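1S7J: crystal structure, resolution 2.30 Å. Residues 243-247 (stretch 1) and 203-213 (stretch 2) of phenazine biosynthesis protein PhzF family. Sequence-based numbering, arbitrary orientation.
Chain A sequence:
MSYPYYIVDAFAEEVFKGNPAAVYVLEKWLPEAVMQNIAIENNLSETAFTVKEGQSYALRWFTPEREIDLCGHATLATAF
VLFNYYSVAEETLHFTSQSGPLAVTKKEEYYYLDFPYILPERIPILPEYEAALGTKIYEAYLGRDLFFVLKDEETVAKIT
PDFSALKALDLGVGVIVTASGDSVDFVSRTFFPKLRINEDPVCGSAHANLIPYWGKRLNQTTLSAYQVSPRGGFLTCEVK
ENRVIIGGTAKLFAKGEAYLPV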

ATOM      1  N   ARG A 243     -13.687   7.172   8.081  1.00 46.04           N
ATOM      2  CA  ARG A 243     -12.981   5.993   7.562  1.00 45.16           C
ATOM      3  C   ARG A 243     -13.030   5.970   6.029  1.00 42.59           C
ATOM      4  O   ARG A 243     -13.993   6.444   5.429  1.00 43.73           O
ATOM      5  CB  ARG A 243     -13.631   4.705   8.128  1.00 46.34           C
ATOM      6  CG  ARG A 243     -12.688   3.501   8.236  1.00 43.81           C
ATOM      7  CD  ARG A 243     -11.611   3.718   9.300  1.00 42.39           C
ATOM      8  NE  ARG A 243     -10.654   2.609   9.338  1.00 42.34           N
ATOM      9  CZ  ARG A 243      -9.728   2.441  10.288  1.00 41.86           C
ATOM     10  NH1 ARG A 243      -8.902   1.398  10.231  1.00 45.66           N
ATOM     11  NH2 ARG A 243      -9.626   3.304  11.290  1.00 47.92           N
ATOM     12  N   VAL A 244     -11.945   5.500   5.399  1.00 40.85           N
ATOM     13  CA  VAL A 244     -11.907   5.391   3.927  1.00 37.70           C
ATOM     14  C   VAL A 244     -11.636   3.946   3.526  1.00 35.09           C
ATOM     15  O   VAL A 244     -10.925   3.209   4.233  1.00 33.54           O
ATOM     16  CB  VAL A 244     -10.858   6.330   3.277  1.00 39.06           C
ATOM     17  CG1 VAL A 244     -11.252   7.773   3.484  1.00 41.71           C
ATOM     18  CG2 VAL A 244      -9.484   6.061   3.829  1.00 35.38           C
ATOM     19  N   ILE A 245     -12.227   3.536   2.406  1.00 32.20           N
ATOM     20  CA  ILE A 245     -12.093   2.170   1.901  1.00 28.89           C
ATOM     21  C   ILE A 245     -11.436   2.093   0.525  1.00 28.22           C
ATOM     22  O   ILE A 245     -11.819   2.818  -0.397  1.00 26.39           O
ATOM     23  CB  ILE A 245     -13.477   1.502   1.763  1.00 28.50           C
ATOM     24  CG1 ILE A 245     -14.276   1.651   3.058  1.00 29.51           C
ATOM     25  CG2 ILE A 245     -13.321   0.031   1.379  1.00 31.65           C
ATOM     26  CD1 ILE A 245     -13.627   1.021   4.267  1.00 31.88           C
ATOM     27  N   ILE A 246     -10.433   1.224   0.399  1.00 26.96           N
ATOM     28  CA  ILE A 246      -9.765   1.019  -0.890  1.00 27.75           C
ATOM     29  C   ILE A 246      -9.914  -0.434  -1.312  1.00 27.14           C
ATOM     30  O   ILE A 246      -9.708  -1.355  -0.501  1.00 26.89           O
ATOM     31  CB  ILE A 246      -8.246   1.382  -0.858  1.00 30.31           C
ATOM     32  CG1 ILE A 246      -7.510   0.544   0.182  1.00 28.97           C
ATOM     33  CG2 ILE A 246      -8.065   2.849  -0.604  1.00 27.86           C
ATOM     34  CD1 ILE A 246      -6.044   0.831   0.253  1.00 27.52           C
ATOM     35  N   GLY A 247     -10.302  -0.649  -2.555  1.00 27.67           N
ATOM     36  CA  GLY A 247     -10.456  -1.999  -3.055  1.00 27.93           C
ATOM     37  C   GLY A 247      -9.569  -2.236  -4.249  1.00 28.61           C
ATOM     38  O   GLY A 247      -9.509  -1.394  -5.147  1.00 26.82           O
TER
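Stretch 2 (203-213) CGSAHANLIPY

Stretch 1 is a β-strand throughout, with phi between -119° and -169° and psi between 130° and 146°, and it continues later in the chain. Stretch 2 begins in an extended Cys 203 (phi/psi -95°/112°), then turns at once: Gly 204, Ser 205 and Ala 206 have helical phi/psi, and a type I turn from Gly 204 to His 207 is closed by the bond from His 207 N to Gly 204 O at 2.8 Å. Residues 207-213 are helical. The bond from Ile 211 N to His 207 O, 3.0 Å, is a regular i to i+4 helical link, while the nitrogen of Pro 212 carries no hydrogen to bond back to the preceding turn, and the helix is kinked there. The strand and helix axes approach to 8.6 Å, and their N-to-C directions make an angle of 103°, so the helix lies across the strand, slightly past perpendicular. No hydrogen bond links the two stretches; the 279 Å² buried between them, both sides summed, is packing of mainly apolar groups.

Along the strand, the alternation of side chains accounts for most of the contact with stretch 2. Arg 243 comes first and makes no contact: its CA-to-CB bond points away, the nearest approach of its side chain is 8.3 Å, from Arg 243 NE to Ala 208 CB, and its NE and NH1 are hydrogen-bonded elsewhere in the structure.

The CA-to-CB bond of Val 244 points toward stretch 2, and the residue gives up 77 Å², the largest covered area of any residue in either stretch. Its CA is 6.4 Å from the CA of Ala 208, which fixes the register at this end. In the m rotamer (chi1 -66°), Val 244 CG1 meets Ile 211 CG2 at 3.6 Å and Pro 212 CD at 3.9 Å, and Val 244 CG2 lies 3.8 Å from His 207 O and 4.0 Å from Ala 208 CA. Both methyls lie near Ile 211, for Val 244 CG2 is also 4.2 Å from Ile 211 CD1.

The CA-to-CB bond of Ile 245 points away, and its side chain comes no nearer than 6.3 Å, from Ile 245 CB to Ile 211 CD1. Its backbone still takes part, since Ile 245 O is 3.8 Å from Ile 211 CD1.

The CA-to-CB bond of Ile 246 points toward stretch 2 again, and the residue contributes 66 Å². Its CG2 packs 3.9 Å from His 207 CB. Ile 211 (chi1 -60°, chi2 -178°) touches both Val 244 and Ile 246; its CD1 lies 3.9 Å from Val 244 CB as well as 3.5 Å from Ile 246 CG2. The other branch of Ile 246, with chi1 59° and chi2 179°, carries CD1 to 3.6 Å from Gly 204 CA. An ideal CB on Gly 204 would lie only 2.8 Å from Ile 246 CD1, a clash, so this close approach depends on the bare glycine. Nearby, His 207 ND1 donates to Cys 203 O at 3.2 Å, tying the ring to the preceding loop.

Gly 247 ends the stretch without contact; even an ideal CB there would find nothing of stretch 2 within 5.5 Å.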

ATOM      1  N   CYS A 203       1.101   2.533  -1.955  1.00 40.84           N
ATOM      2  CA  CYS A 203       0.981   2.538  -0.459  1.00 39.01           C
ATOM      3  C   CYS A 203      -0.503   2.861  -0.223  1.00 38.08           C
ATOM      4  O   CYS A 203      -0.992   3.942  -0.606  1.00 33.92           O
ATOM      5  CB  CYS A 203       1.872   3.634   0.175  1.00 41.06           C
ATOM      6  SG  CYS A 203       2.627   3.042   1.742  1.00 31.64           S
ATOM      7  N   GLY A 204      -1.239   1.886   0.287  1.00 33.48           N
ATOM      8  CA  GLY A 204      -2.652   2.083   0.540  1.00 31.84           C
ATOM      9  C   GLY A 204      -2.919   3.065   1.664  1.00 33.11           C
ATOM     10  O   GLY A 204      -3.888   3.836   1.611  1.00 28.18           O
ATOM     11  N   SER A 205      -2.082   3.009   2.698  1.00 29.77           N
ATOM     12  CA  SER A 205      -2.189   3.883   3.860  1.00 34.61           C
ATOM     13  C   SER A 205      -2.143   5.348   3.461  1.00 35.70           C
ATOM     14  O   SER A 205      -2.674   6.211   4.159  1.00 33.84           O
ATOM     15  CB  SER A 205      -1.070   3.569   4.848  1.00 37.90           C
ATOM     16  OG  SER A 205       0.196   3.521   4.201  1.00 40.17           O
ATOM     17  N   ALA A 206      -1.501   5.619   2.331  1.00 35.84           N
ATOM     18  CA  ALA A 206      -1.385   6.964   1.816  1.00 34.14           C
ATOM     19  C   ALA A 206      -2.743   7.473   1.373  1.00 34.90           C
ATOM     20  O   ALA A 206      -2.955   8.678   1.259  1.00 34.09           O
ATOM     21  CB  ALA A 206      -0.422   6.990   0.655  1.00 32.62           C
ATOM     22  N   HIS A 207      -3.665   6.551   1.088  1.00 29.26           N
ATOM     23  CA  HIS A 207      -4.990   6.923   0.645  1.00 29.73           C
ATOM     24  C   HIS A 207      -5.886   7.441   1.762  1.00 29.22           C
ATOM     25  O   HIS A 207      -7.040   7.825   1.534  1.00 29.71           O
ATOM     26  CB  HIS A 207      -5.618   5.802  -0.173  1.00 31.55           C
ATOM     27  CG  HIS A 207      -5.028   5.676  -1.537  1.00 29.97           C
ATOM     28  ND1 HIS A 207      -3.786   5.117  -1.762  1.00 31.90           N
ATOM     29  CD2 HIS A 207      -5.455   6.126  -2.740  1.00 23.99           C
ATOM     30  CE1 HIS A 207      -3.475   5.238  -3.039  1.00 26.79           C
ATOM     31  NE2 HIS A 207      -4.475   5.845  -3.651  1.00 25.26           N
ATOM     32  N   ALA A 208      -5.338   7.447   2.973  1.00 31.69           N
ATOM     33  CA  ALA A 208      -6.022   7.988   4.146  1.00 35.21           C
ATOM     34  C   ALA A 208      -6.027   9.525   3.959  1.00 35.54           C
ATOM     35  O   ALA A 208      -6.936  10.203   4.394  1.00 33.57           O
ATOM     36  CB  ALA A 208      -5.270   7.623   5.416  1.00 36.45           C
ATOM     37  N   ASN A 209      -4.979  10.031   3.301  1.00 35.29           N
ATOM     38  CA  ASN A 209      -4.843  11.462   3.016  1.00 37.88           C
ATOM     39  C   ASN A 209      -5.450  11.750   1.639  1.00 38.22           C
ATOM     40  O   ASN A 209      -6.132  12.754   1.448  1.00 39.69           O
ATOM     41  CB  ASN A 209      -3.360  11.880   2.985  1.00 36.44           C
ATOM     42  CG  ASN A 209      -2.665  11.716   4.338  1.00 40.55           C
ATOM     43  OD1 ASN A 209      -3.286  11.837   5.392  1.00 41.60           O
ATOM     44  ND2 ASN A 209      -1.349  11.487   4.293  1.00 46.74           N
ATOM     45  N   LEU A 210      -5.161  10.864   0.681  1.00 38.15           N
ATOM     46  CA  LEU A 210      -5.656  10.986  -0.702  1.00 36.12           C
ATOM     47  C   LEU A 210      -7.161  11.003  -0.860  1.00 35.65           C
ATOM     48  O   LEU A 210      -7.712  11.896  -1.505  1.00 36.81           O
ATOM     49  CB  LEU A 210      -5.103   9.843  -1.576  1.00 38.18           C
ATOM     50  CG  LEU A 210      -3.757   9.978  -2.279  1.00 39.85           C
ATOM     51  CD1 LEU A 210      -3.732  11.272  -3.045  1.00 37.68           C
ATOM     52  CD2 LEU A 210      -2.632   9.937  -1.292  1.00 44.86           C
ATOM     53  N   ILE A 211      -7.822   9.955  -0.364  1.00 32.47           N
ATOM     54  CA  ILE A 211      -9.271   9.845  -0.479  1.00 35.18           C
ATOM     55  C   ILE A 211     -10.033  11.042   0.151  1.00 38.75           C
ATOM     56  O   ILE A 211     -10.889  11.639  -0.503  1.00 37.45           O
ATOM     57  CB  ILE A 211      -9.789   8.465   0.054  1.00 36.22           C
ATOM     58  CG1 ILE A 211      -9.137   7.337  -0.758  1.00 35.21           C
ATOM     59  CG2 ILE A 211     -11.310   8.361  -0.093  1.00 27.34           C
ATOM     60  CD1 ILE A 211      -9.599   5.954  -0.365  1.00 30.70           C
ATOM     61  N   PRO A 212      -9.749  11.374   1.423  1.00 42.23           N
ATOM     62  CA  PRO A 212     -10.444  12.506   2.036  1.00 47.42           C
ATOM     63  C   PRO A 212     -10.313  13.765   1.163  1.00 49.98           C
ATOM     64  O   PRO A 212     -11.310  14.406   0.822  1.00 48.76           O
ATOM     65  CB  PRO A 212      -9.697  12.674   3.351  1.00 46.62           C
ATOM     66  CG  PRO A 212      -9.398  11.271   3.718  1.00 43.24           C
ATOM     67  CD  PRO A 212      -8.895  10.697   2.415  1.00 44.83           C
ATOM     68  N   TYR A 213      -9.069  14.080   0.788  1.00 50.24           N
ATOM     69  CA  TYR A 213      -8.779  15.248  -0.032  1.00 54.76           C
ATOM     70  C   TYR A 213      -9.594  15.321  -1.321  1.00 55.36           C
ATOM     71  O   TYR A 213     -10.174  16.372  -1.637  1.00 56.70           O
ATOM     72  CB  TYR A 213      -7.271  15.309  -0.381  1.00 56.98           C
ATOM     73  CG  TYR A 213      -6.935  16.417  -1.368  1.00 59.62           C
ATOM     74  CD1 TYR A 213      -7.056  16.205  -2.745  1.00 61.14           C
ATOM     75  CD2 TYR A 213      -6.581  17.690  -0.927  1.00 60.28           C
ATOM     76  CE1 TYR A 213      -6.849  17.230  -3.652  1.00 62.20           C
ATOM     77  CE2 TYR A 213      -6.368  18.731  -1.839  1.00 63.69           C
ATOM     78  CZ  TYR A 213      -6.509  18.486  -3.203  1.00 64.20           C
ATOM     79  OH  TYR A 213      -6.335  19.488  -4.119  1.00 65.35           O
TER